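Local coordinates for protein endoglucanase E (Clostridium thermocellum, PDB 2WAO) that degrades plant cell-wall polysaccharides, pairing an endo-1,4-beta-glucanase with this C-terminal carbohydrate esterase domain, which probably removes acetyl groups and also binds cello-oligosaccharides, at residues T41-T46 with H87-W92; A97-V102 with Q145-K150; D194-T199 with R249-A254. One frame throughout, in Å; residues are numbered along the deposited sequence. Where two conformers were deposited one is given.

Contact 1. Residues T41-T46 with H87-W92; sequences TEASVT and HHLVLW
Ala43 and Val45 face Leu89 and Leu91 across the gap between two beta-sheets, the two strands running in broadly the same direction with Ala43 CA 8.9 Å from Leu89 CA and Val45 CA 9.4 Å from Leu91 CA. At that spacing the strands are not bonded partners, and side chains alone fill the space between them. The closer meeting is between Val45 and Leu91, whose branched ends reach tip to tip. Leu91 CD2 sits against both methyls of the valine, 3.9 Å from Val45 CG1 and 4.0 Å from Val45 CG2, so one leucine methyl is seated on the fork of its partner. The valine torsion (chi1 66°) places CG1 between its backbone N and carbonyl carbon, with CG2 opposite the N, and this turns both methyls to the leucine. One step along, the shorter Ala43 side chain is only just met: its CB lies 4.5 Å from Leu89 CD2. Leu89 and Leu91 are extended in nearly the same way, so the two leucines stand side by side as a pair of apolar pegs, all four residues being buried. Leu78 and Phe107, from strands 73-79 and 102-108, pack on both Val45 and Leu89, while Leu36 of strand 33-40 touches Leu89 and Phe104 touches Leu91. The contact therefore lies within the hydrophobic core of a beta-sandwich: strand 43-49 runs between 102-108 and 73-79 in one sheet, and strand 85-93 runs between 33-40 and 52-59 in the other.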
loop_
_atom_site.group_PDB
_atom_site.type_symbol
_atom_site.label_atom_id
_atom_site.label_comp_id
_atom_site.label_asym_id
_atom_site.label_seq_id
_atom_site.Cartn_x
_atom_site.Cartn_y
_atom_site.Cartn_z
ATOM N N THR A 41 -4.442 21.061 22.201
ATOM C CA THR A 41 -3.816 22.010 21.277
ATOM C C THR A 41 -2.624 21.396 20.537
ATOM O O THR A 41 -2.102 21.992 19.604
ATOM C CB THR A 41 -3.303 23.273 22.030
ATOM O OG1 THR A 41 -2.226 22.891 22.908
ATOM C CG2 THR A 41 -4.443 23.928 22.810
ATOM N N GLU A 42 -2.187 20.228 20.990
ATOM C CA GLU A 42 -0.954 19.599 20.510
ATOM C C GLU A 42 -1.005 18.080 20.656
ATOM O O GLU A 42 -1.790 17.547 21.444
ATOM C CB GLU A 42 0.251 20.120 21.295
ATOM C CG GLU A 42 0.165 19.757 22.783
ATOM C CD GLU A 42 1.360 20.249 23.577
ATOM O OE1 GLU A 42 2.481 19.786 23.327
ATOM O OE2 GLU A 42 1.170 21.093 24.467
ATOM N N ALA A 43 -0.137 17.416 19.901
ATOM C CA ALA A 43 0.041 15.993 19.986
ATOM C C ALA A 43 1.463 15.594 19.663
ATOM O O ALA A 43 2.076 16.123 18.722
ATOM C CB ALA A 43 -0.907 15.305 19.039
ATOM N N SER A 44 1.954 14.625 20.421
ATOM C CA SER A 44 3.295 14.083 20.272
ATOM C C SER A 44 3.196 12.556 20.223
ATOM O O SER A 44 2.235 11.980 20.724
ATOM C CB SER A 44 4.190 14.520 21.442
ATOM O OG SER A 44 4.478 15.914 21.406
ATOM N N VAL A 45 4.205 11.907 19.658
ATOM C CA VAL A 45 4.249 10.452 19.589
ATOM C C VAL A 45 5.696 9.994 19.755
ATOM O O VAL A 45 6.613 10.699 19.336
ATOM C CB VAL A 45 3.647 9.925 18.218
ATOM C CG1 VAL A 45 4.511 10.345 17.041
ATOM C CG2 VAL A 45 3.463 8.380 18.224
ATOM N N THR A 46 5.892 8.833 20.369
ATOM C CA THR A 46 7.197 8.200 20.384
ATOM C C THR A 46 7.185 7.030 19.415
ATOM O O THR A 46 6.301 6.157 19.471
ATOM C CB THR A 46 7.557 7.716 21.809
ATOM O OG1 THR A 46 7.486 8.847 22.701
ATOM C CG2 THR A 46 8.967 7.135 21.841
ATOM N N HIS A 87 -9.812 17.300 17.917
ATOM C CA HIS A 87 -9.101 17.234 16.613
ATOM C C HIS A 87 -9.005 15.786 16.144
ATOM O O HIS A 87 -8.932 14.878 16.965
ATOM C CB HIS A 87 -7.696 17.821 16.762
ATOM C CG HIS A 87 -7.695 19.248 17.203
ATOM N ND1 HIS A 87 -8.074 20.273 16.368
ATOM C CD2 HIS A 87 -7.419 19.819 18.402
ATOM C CE1 HIS A 87 -8.017 21.424 17.027
ATOM N NE2 HIS A 87 -7.629 21.174 18.264
ATOM N N HIS A 88 -8.985 15.588 14.824
ATOM C CA HIS A 88 -8.812 14.256 14.239
ATOM C C HIS A 88 -7.371 14.119 13.720
ATOM O O HIS A 88 -6.900 14.997 13.002
ATOM C CB HIS A 88 -9.812 14.074 13.110
ATOM C CG HIS A 88 -9.686 12.771 12.396
ATOM N ND1 HIS A 88 -9.249 12.684 11.089
ATOM C CD2 HIS A 88 -9.929 11.503 12.801
ATOM C CE1 HIS A 88 -9.248 11.415 10.717
ATOM N NE2 HIS A 88 -9.650 10.680 11.738
ATOM N N LEU A 89 -6.705 13.016 14.061
ATOM C CA LEU A 89 -5.313 12.779 13.673
ATOM C C LEU A 89 -5.164 11.454 12.949
ATOM O O LEU A 89 -5.670 10.440 13.413
ATOM C CB LEU A 89 -4.421 12.755 14.896
ATOM C CG LEU A 89 -2.985 12.255 14.794
ATOM C CD1 LEU A 89 -2.171 13.209 13.880
ATOM C CD2 LEU A 89 -2.341 12.143 16.220
ATOM N N VAL A 90 -4.475 11.478 11.808
ATOM C CA VAL A 90 -4.027 10.232 11.185
ATOM C C VAL A 90 -2.489 10.311 11.145
ATOM O O VAL A 90 -1.935 11.348 10.723
ATOM C CB VAL A 90 -4.572 10.078 9.760
ATOM C CG1 VAL A 90 -3.902 8.893 9.066
ATOM C CG2 VAL A 90 -6.089 9.956 9.763
ATOM N N LEU A 91 -1.815 9.270 11.635
ATOM C CA LEU A 91 -0.338 9.196 11.522
ATOM C C LEU A 91 0.010 8.096 10.501
ATOM O O LEU A 91 -0.282 6.917 10.732
ATOM C CB LEU A 91 0.292 8.937 12.906
ATOM C CG LEU A 91 1.804 8.765 12.953
ATOM C CD1 LEU A 91 2.534 10.002 12.371
ATOM C CD2 LEU A 91 2.296 8.464 14.395
ATOM N N TRP A 92 0.641 8.469 9.383
ATOM C CA TRP A 92 0.748 7.590 8.207
ATOM C C TRP A 92 2.200 7.193 7.937
ATOM O O TRP A 92 3.105 8.059 7.899
ATOM C CB TRP A 92 0.174 8.331 6.992
ATOM C CG TRP A 92 0.126 7.555 5.687
ATOM C CD1 TRP A 92 1.170 7.307 4.815
ATOM C CD2 TRP A 92 -1.023 6.898 5.138
ATOM N NE1 TRP A 92 0.725 6.535 3.771
ATOM C CE2 TRP A 92 -0.619 6.293 3.930
ATOM C CE3 TRP A 92 -2.373 6.788 5.541
ATOM C CZ2 TRP A 92 -1.514 5.583 3.104
ATOM C CZ3 TRP A 92 -3.261 6.056 4.716
ATOM C CH2 TRP A 92 -2.823 5.502 3.494
#

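Contact 2. Residues A97-V102 with Q145-K150. With BGC (beta-D-glucopyranose), chain B.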
loop_
_atom_site.group_PDB
_atom_site.type_symbol
_atom_site.label_atom_id
_atom_site.label_comp_id
_atom_site.label_asym_id
_atom_site.label_seq_id
_atom_site.Cartn_x
_atom_site.Cartn_y
_atom_site.Cartn_z
ATOM N N ALA A 97 7.847 -1.577 3.648
ATOM C CA ALA A 97 8.220 -2.563 4.675
ATOM C C ALA A 97 9.725 -2.810 4.649
ATOM O O ALA A 97 10.370 -2.987 5.717
ATOM C CB ALA A 97 7.430 -3.859 4.446
ATOM N N SER A 98 10.308 -2.782 3.452
ATOM C CA SER A 98 11.757 -3.049 3.354
ATOM C C SER A 98 12.615 -2.000 4.096
ATOM O O SER A 98 13.790 -2.258 4.389
ATOM C CB SER A 98 12.227 -3.187 1.900
ATOM O OG SER A 98 12.141 -1.947 1.238
ATOM N N LEU A 99 12.067 -0.829 4.402
ATOM C CA LEU A 99 12.832 0.189 5.138
ATOM C C LEU A 99 12.746 0.035 6.679
ATOM O O LEU A 99 13.321 0.835 7.427
ATOM C CB LEU A 99 12.425 1.599 4.727
ATOM C CG LEU A 99 12.847 1.948 3.316
ATOM C CD1 LEU A 99 12.048 3.120 2.768
ATOM C CD2 LEU A 99 14.394 2.217 3.230
ATOM N N GLY A 100 12.016 -0.968 7.147
ATOM C CA GLY A 100 12.148 -1.365 8.540
ATOM C C GLY A 100 10.830 -1.368 9.264
ATOM O O GLY A 100 9.907 -0.653 8.895
ATOM N N GLU A 101 10.753 -2.159 10.327
ATOM C CA GLU A 101 9.559 -2.185 11.189
ATOM C C GLU A 101 9.513 -0.953 12.050
ATOM O O GLU A 101 10.554 -0.372 12.385
ATOM C CB GLU A 101 9.565 -3.426 12.104
ATOM C CG GLU A 101 9.603 -4.697 11.295
ATOM C CD GLU A 101 9.984 -5.925 12.120
ATOM O OE1 GLU A 101 10.029 -5.799 13.381
ATOM O OE2 GLU A 101 10.249 -6.996 11.498
ATOM N N VAL A 102 8.305 -0.563 12.422
ATOM C CA VAL A 102 8.089 0.625 13.222
ATOM C C VAL A 102 7.221 0.207 14.412
ATOM O O VAL A 102 6.261 -0.556 14.246
ATOM C CB VAL A 102 7.325 1.645 12.367
ATOM C CG1 VAL A 102 6.650 2.801 13.219
ATOM C CG2 VAL A 102 8.275 2.192 11.304
ATOM N N GLN A 145 17.045 10.040 -11.210
ATOM C CA GLN A 145 17.375 9.944 -9.792
ATOM C C GLN A 145 17.009 8.561 -9.259
ATOM O O GLN A 145 15.925 8.018 -9.584
ATOM C CB GLN A 145 16.649 11.043 -9.019
ATOM C CG GLN A 145 16.998 11.102 -7.515
ATOM C CD GLN A 145 16.437 12.340 -6.829
ATOM O OE1 GLN A 145 15.496 12.256 -6.036
ATOM N NE2 GLN A 145 17.002 13.492 -7.146
ATOM N N SER A 146 17.906 7.976 -8.461
ATOM C CA SER A 146 17.596 6.692 -7.854
ATOM C C SER A 146 16.753 6.836 -6.568
ATOM O O SER A 146 16.492 7.936 -6.095
ATOM C CB SER A 146 18.866 5.916 -7.604
ATOM O OG SER A 146 19.704 6.699 -6.810
ATOM N N PHE A 147 16.326 5.697 -6.038
ATOM C CA PHE A 147 15.437 5.659 -4.898
ATOM C C PHE A 147 15.982 6.438 -3.703
ATOM O O PHE A 147 17.137 6.227 -3.283
ATOM C CB PHE A 147 15.220 4.212 -4.472
ATOM C CG PHE A 147 14.282 4.067 -3.305
ATOM C CD1 PHE A 147 12.894 4.164 -3.508
ATOM C CD2 PHE A 147 14.764 3.817 -2.022
ATOM C CE1 PHE A 147 11.986 4.001 -2.416
ATOM C CE2 PHE A 147 13.870 3.651 -0.910
ATOM C CZ PHE A 147 12.494 3.759 -1.116
ATOM N N THR A 148 15.129 7.291 -3.146
ATOM C CA THR A 148 15.369 7.869 -1.808
ATOM C C THR A 148 14.113 7.692 -0.943
ATOM O O THR A 148 12.987 7.925 -1.398
ATOM C CB THR A 148 15.784 9.348 -1.877
ATOM O OG1 THR A 148 14.692 10.152 -2.289
ATOM C CG2 THR A 148 16.948 9.572 -2.901
ATOM N N PRO A 149 14.282 7.231 0.309
ATOM C CA PRO A 149 13.107 7.070 1.210
ATOM C C PRO A 149 12.245 8.330 1.322
ATOM O O PRO A 149 11.006 8.218 1.349
ATOM C CB PRO A 149 13.756 6.762 2.548
ATOM C CG PRO A 149 15.016 5.966 2.126
ATOM C CD PRO A 149 15.530 6.788 0.952
ATOM N N LYS A 150 12.878 9.519 1.350
ATOM C CA LYS A 150 12.151 10.768 1.503
ATOM C C LYS A 150 11.140 10.986 0.387
ATOM O O LYS A 150 10.157 11.689 0.594
ATOM C CB LYS A 150 13.108 11.981 1.550
ATOM C CG LYS A 150 13.792 12.342 0.197
ATOM C CD LYS A 150 15.042 13.227 0.423
ATOM C CE LYS A 150 15.584 13.807 -0.874
ATOM N NZ LYS A 150 15.968 12.715 -1.759
HETATM C C2 BGC B . 15.066 -3.374 -5.735
HETATM C C3 BGC B . 14.797 -3.323 -4.226
HETATM C C4 BGC B . 15.417 -2.074 -3.596
HETATM C C5 BGC B . 14.867 -0.855 -4.309
HETATM C C6 BGC B . 15.330 0.464 -3.666
HETATM C C1 BGC B . 14.721 -2.026 -6.358
HETATM O O2 BGC B . 14.336 -4.420 -6.363
HETATM O O3 BGC B . 15.211 -4.523 -3.604
HETATM O O4 BGC B . 15.031 -1.988 -2.240
HETATM O O5 BGC B . 15.345 -0.981 -5.638
HETATM O O6 BGC B . 16.614 0.806 -4.117
#
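Leu99 reaches out from a short 3-10 turn to the 145-150 loop, where its CD1 meets both Phe147 and Pro149 while CD2 meets Pro149. CG lies opposite the carbonyl carbon (chi1 -69°), and the branch then carries CD1 to the rim of the Phe147 ring, 4.0 Å from CZ and near the ring plane. CD2 lies 4.0 Å from Pro149 CG, the leucine crossing the proline at about a right angle; CD1 is also 4.0 Å from Pro149 CB, so this one methyl touches the ring rim and the proline together. Phe147 has its CG opposite the backbone N (chi1 -179°), which extends the ring toward the leucine. Its other end serves the sugar: BGC O6 is 3.7 Å from Phe147 CB, and BGC C6 is 3.8 Å from Phe147 CG, approaching the ring obliquely. Lys150 folds back over the same loop, its NZ donating a hydrogen bond to Thr148 OG1 (2.9 Å), which is also hydrogen-bonded to Glu307. The phenylalanine is thus touched by leucine at its far rim and by glucose near its root, as a wall of the glycan-binding cleft of this GDSL-type (SGNH) esterase, backed by a loop from the beta-sandwich.

Contact 3. Residues D194-T199 with R249-A254; sequences DRYPYT and RNYPDA
Tyr196 lies in a type I turn from Arg195 to Tyr198, closed by a backbone hydrogen bond from Tyr198 N to Arg195 O (3.0 Å), and faces Asn250 and Tyr251 where helix 233-250 gives way to a second type I turn, Tyr251 to Ala254, in which Ala254 N hydrogen-bonds Tyr251 O (3.2 Å). The tyrosine extends its ring away from its own backbone N (chi1 -178°), so that the phenol end spans the gap. There the amide of Asn250 comes from the opposite direction, its plane 44° from that of the ring, with ND2 3.7 Å from Tyr196 CE2; the approach is oblique. Tyr251 starts its side chain beside the contact, but the end of its ring swings in. Its OH is 3.4 Å from Tyr196 OH, and Tyr251 CE2 lies 3.6 Å from that same Tyr196 oxygen. Asn250 CB rests 3.6 Å above one face of the Tyr251 ring, near its rim. The common partner of the two phenols is Glu126, on the central parallel sheet: both hydroxyls are hydrogen-bonded to its OE1. Two phenol groups converging on one carboxylate oxygen would be expected to disperse its negative charge and favour the ionised form, and this shared oxygen probably accounts for the hydroxyls of the two buried tyrosines lying near each other.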
loop_
_atom_site.group_PDB
_atom_site.type_symbol
_atom_site.label_atom_id
_atom_site.label_comp_id
_atom_site.label_asym_id
_atom_site.label_seq_id
_atom_site.Cartn_x
_atom_site.Cartn_y
_atom_site.Cartn_z
ATOM N N ASP A 194 5.616 -15.485 -0.969
ATOM C CA ASP A 194 6.424 -15.730 0.228
ATOM C C ASP A 194 6.257 -14.619 1.268
ATOM O O ASP A 194 6.418 -14.868 2.465
ATOM C CB ASP A 194 7.912 -15.855 -0.119
ATOM C CG ASP A 194 8.219 -16.911 -1.214
ATOM O OD1 ASP A 194 7.631 -18.011 -1.175
ATOM O OD2 ASP A 194 9.097 -16.630 -2.112
ATOM N N ARG A 195 5.988 -13.379 0.857
ATOM C CA ARG A 195 5.896 -12.264 1.836
ATOM C C ARG A 195 4.457 -12.007 2.270
ATOM O O ARG A 195 4.197 -11.526 3.373
ATOM C CB ARG A 195 6.473 -10.982 1.211
ATOM C CG ARG A 195 7.976 -11.123 0.766
ATOM C CD ARG A 195 8.651 -9.814 0.883
ATOM N NE ARG A 195 10.044 -9.708 0.440
ATOM C CZ ARG A 195 11.099 -9.905 1.242
ATOM N NH1 ARG A 195 10.939 -10.334 2.498
ATOM N NH2 ARG A 195 12.326 -9.706 0.761
ATOM N N TYR A 196 3.534 -12.314 1.355
ATOM C CA TYR A 196 2.098 -12.077 1.538
ATOM C C TYR A 196 1.526 -12.576 2.898
ATOM O O TYR A 196 0.694 -11.877 3.436
ATOM C CB TYR A 196 1.293 -12.649 0.357
ATOM C CG TYR A 196 -0.199 -12.415 0.418
ATOM C CD1 TYR A 196 -0.730 -11.122 0.517
ATOM C CD2 TYR A 196 -1.093 -13.492 0.367
ATOM C CE1 TYR A 196 -2.131 -10.912 0.576
ATOM C CE2 TYR A 196 -2.462 -13.287 0.409
ATOM C CZ TYR A 196 -2.976 -11.988 0.492
ATOM O OH TYR A 196 -4.363 -11.795 0.576
ATOM N N PRO A 197 1.970 -13.744 3.421
ATOM C CA PRO A 197 1.454 -14.269 4.713
ATOM C C PRO A 197 1.819 -13.463 5.975
ATOM O O PRO A 197 1.330 -13.798 7.081
ATOM C CB PRO A 197 2.056 -15.702 4.789
ATOM C CG PRO A 197 2.474 -16.031 3.334
ATOM C CD PRO A 197 2.925 -14.696 2.823
ATOM N N TYR A 198 2.693 -12.459 5.838
ATOM C CA TYR A 198 3.314 -11.841 7.030
ATOM C C TYR A 198 2.791 -10.467 7.479
ATOM O O TYR A 198 2.438 -9.602 6.666
ATOM C CB TYR A 198 4.859 -11.847 6.927
ATOM C CG TYR A 198 5.375 -13.262 6.919
ATOM C CD1 TYR A 198 5.485 -13.993 8.111
ATOM C CD2 TYR A 198 5.687 -13.902 5.715
ATOM C CE1 TYR A 198 5.904 -15.317 8.103
ATOM C CE2 TYR A 198 6.124 -15.209 5.687
ATOM C CZ TYR A 198 6.225 -15.920 6.898
ATOM O OH TYR A 198 6.639 -17.231 6.922
ATOM N N THR A 199 2.707 -10.318 8.791
ATOM C CA THR A 199 2.520 -9.002 9.422
ATOM C C THR A 199 3.838 -8.251 9.337
ATOM O O THR A 199 3.876 -7.105 8.893
ATOM C CB THR A 199 2.122 -9.141 10.906
ATOM O OG1 THR A 199 0.924 -9.917 10.974
ATOM C CG2 THR A 199 1.874 -7.772 11.517
ATOM N N ARG A 249 -9.143 -18.087 -1.167
ATOM C CA ARG A 249 -9.259 -18.985 -0.003
ATOM C C ARG A 249 -9.353 -18.153 1.285
ATOM O O ARG A 249 -10.141 -18.483 2.177
ATOM C CB ARG A 249 -8.109 -19.979 0.050
ATOM C CG ARG A 249 -8.391 -21.228 0.871
ATOM C CD ARG A 249 -7.234 -22.228 0.809
ATOM N NE ARG A 249 -6.712 -22.343 -0.541
ATOM C CZ ARG A 249 -5.560 -21.827 -0.968
ATOM N NH1 ARG A 249 -4.731 -21.208 -0.111
ATOM N NH2 ARG A 249 -5.236 -21.980 -2.247
ATOM N N ASN A 250 -8.601 -17.048 1.363
ATOM C CA ASN A 250 -8.714 -16.120 2.526
ATOM C C ASN A 250 -10.045 -15.362 2.553
ATOM O O ASN A 250 -10.624 -15.133 3.631
ATOM C CB ASN A 250 -7.585 -15.081 2.483
ATOM C CG ASN A 250 -6.194 -15.663 2.757
ATOM O OD1 ASN A 250 -6.041 -16.581 3.540
ATOM N ND2 ASN A 250 -5.158 -15.046 2.158
ATOM N N TYR A 251 -10.514 -14.943 1.365
ATOM C CA TYR A 251 -11.670 -14.086 1.284
ATOM C C TYR A 251 -12.631 -14.629 0.214
ATOM O O TYR A 251 -12.611 -14.193 -0.944
ATOM C CB TYR A 251 -11.268 -12.646 0.892
ATOM C CG TYR A 251 -10.001 -12.124 1.510
ATOM C CD1 TYR A 251 -9.762 -12.201 2.899
ATOM C CD2 TYR A 251 -9.045 -11.525 0.715
ATOM C CE1 TYR A 251 -8.532 -11.700 3.448
ATOM C CE2 TYR A 251 -7.852 -11.032 1.251
ATOM C CZ TYR A 251 -7.617 -11.104 2.598
ATOM O OH TYR A 251 -6.409 -10.600 3.063
ATOM N N PRO A 252 -13.459 -15.604 0.578
ATOM C CA PRO A 252 -14.405 -16.262 -0.369
ATOM C C PRO A 252 -15.294 -15.292 -1.160
ATOM O O PRO A 252 -15.663 -15.600 -2.289
ATOM C CB PRO A 252 -15.341 -17.066 0.564
ATOM C CG PRO A 252 -14.566 -17.270 1.819
ATOM C CD PRO A 252 -13.571 -16.132 1.948
ATOM N N ASP A 253 -15.586 -14.135 -0.573
ATOM C CA ASP A 253 -16.582 -13.202 -1.090
ATOM C C ASP A 253 -15.965 -11.943 -1.761
ATOM O O ASP A 253 -16.702 -11.090 -2.258
ATOM C CB ASP A 253 -17.592 -12.792 0.030
ATOM C CG ASP A 253 -18.192 -14.023 0.787
ATOM O OD1 ASP A 253 -18.516 -15.038 0.136
ATOM O OD2 ASP A 253 -18.295 -14.008 2.047
ATOM N N ALA A 254 -14.623 -11.817 -1.777
ATOM C CA ALA A 254 -13.989 -10.612 -2.307
ATOM C C ALA A 254 -14.076 -10.511 -3.818
ATOM O O ALA A 254 -14.015 -11.539 -4.525
ATOM C CB ALA A 254 -12.518 -10.544 -1.879
#

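Overall arrangement
The three contacts follow one another along the chain without interleaving. Contact 1 lies inside the N-terminal beta-sandwich, joining its two sheets, and contact 3 lies in the GDSL-type hydrolase domain, beside the parallel sheet that includes strands 123-129 and 216-220; their centres are 31 Å apart. Contact 2 bridges the two parts, since 97-102 follows sandwich strand 85-93, which carries half of contact 1, while 145-150 belongs to the hydrolase. Its centre is 23 Å from that of contact 1 and 24 Å from that of contact 3, and none of the three touches another. Among them contact 2 alone reaches the bound glycan, so a loop of the sandwich backs a residue of the sugar-binding site.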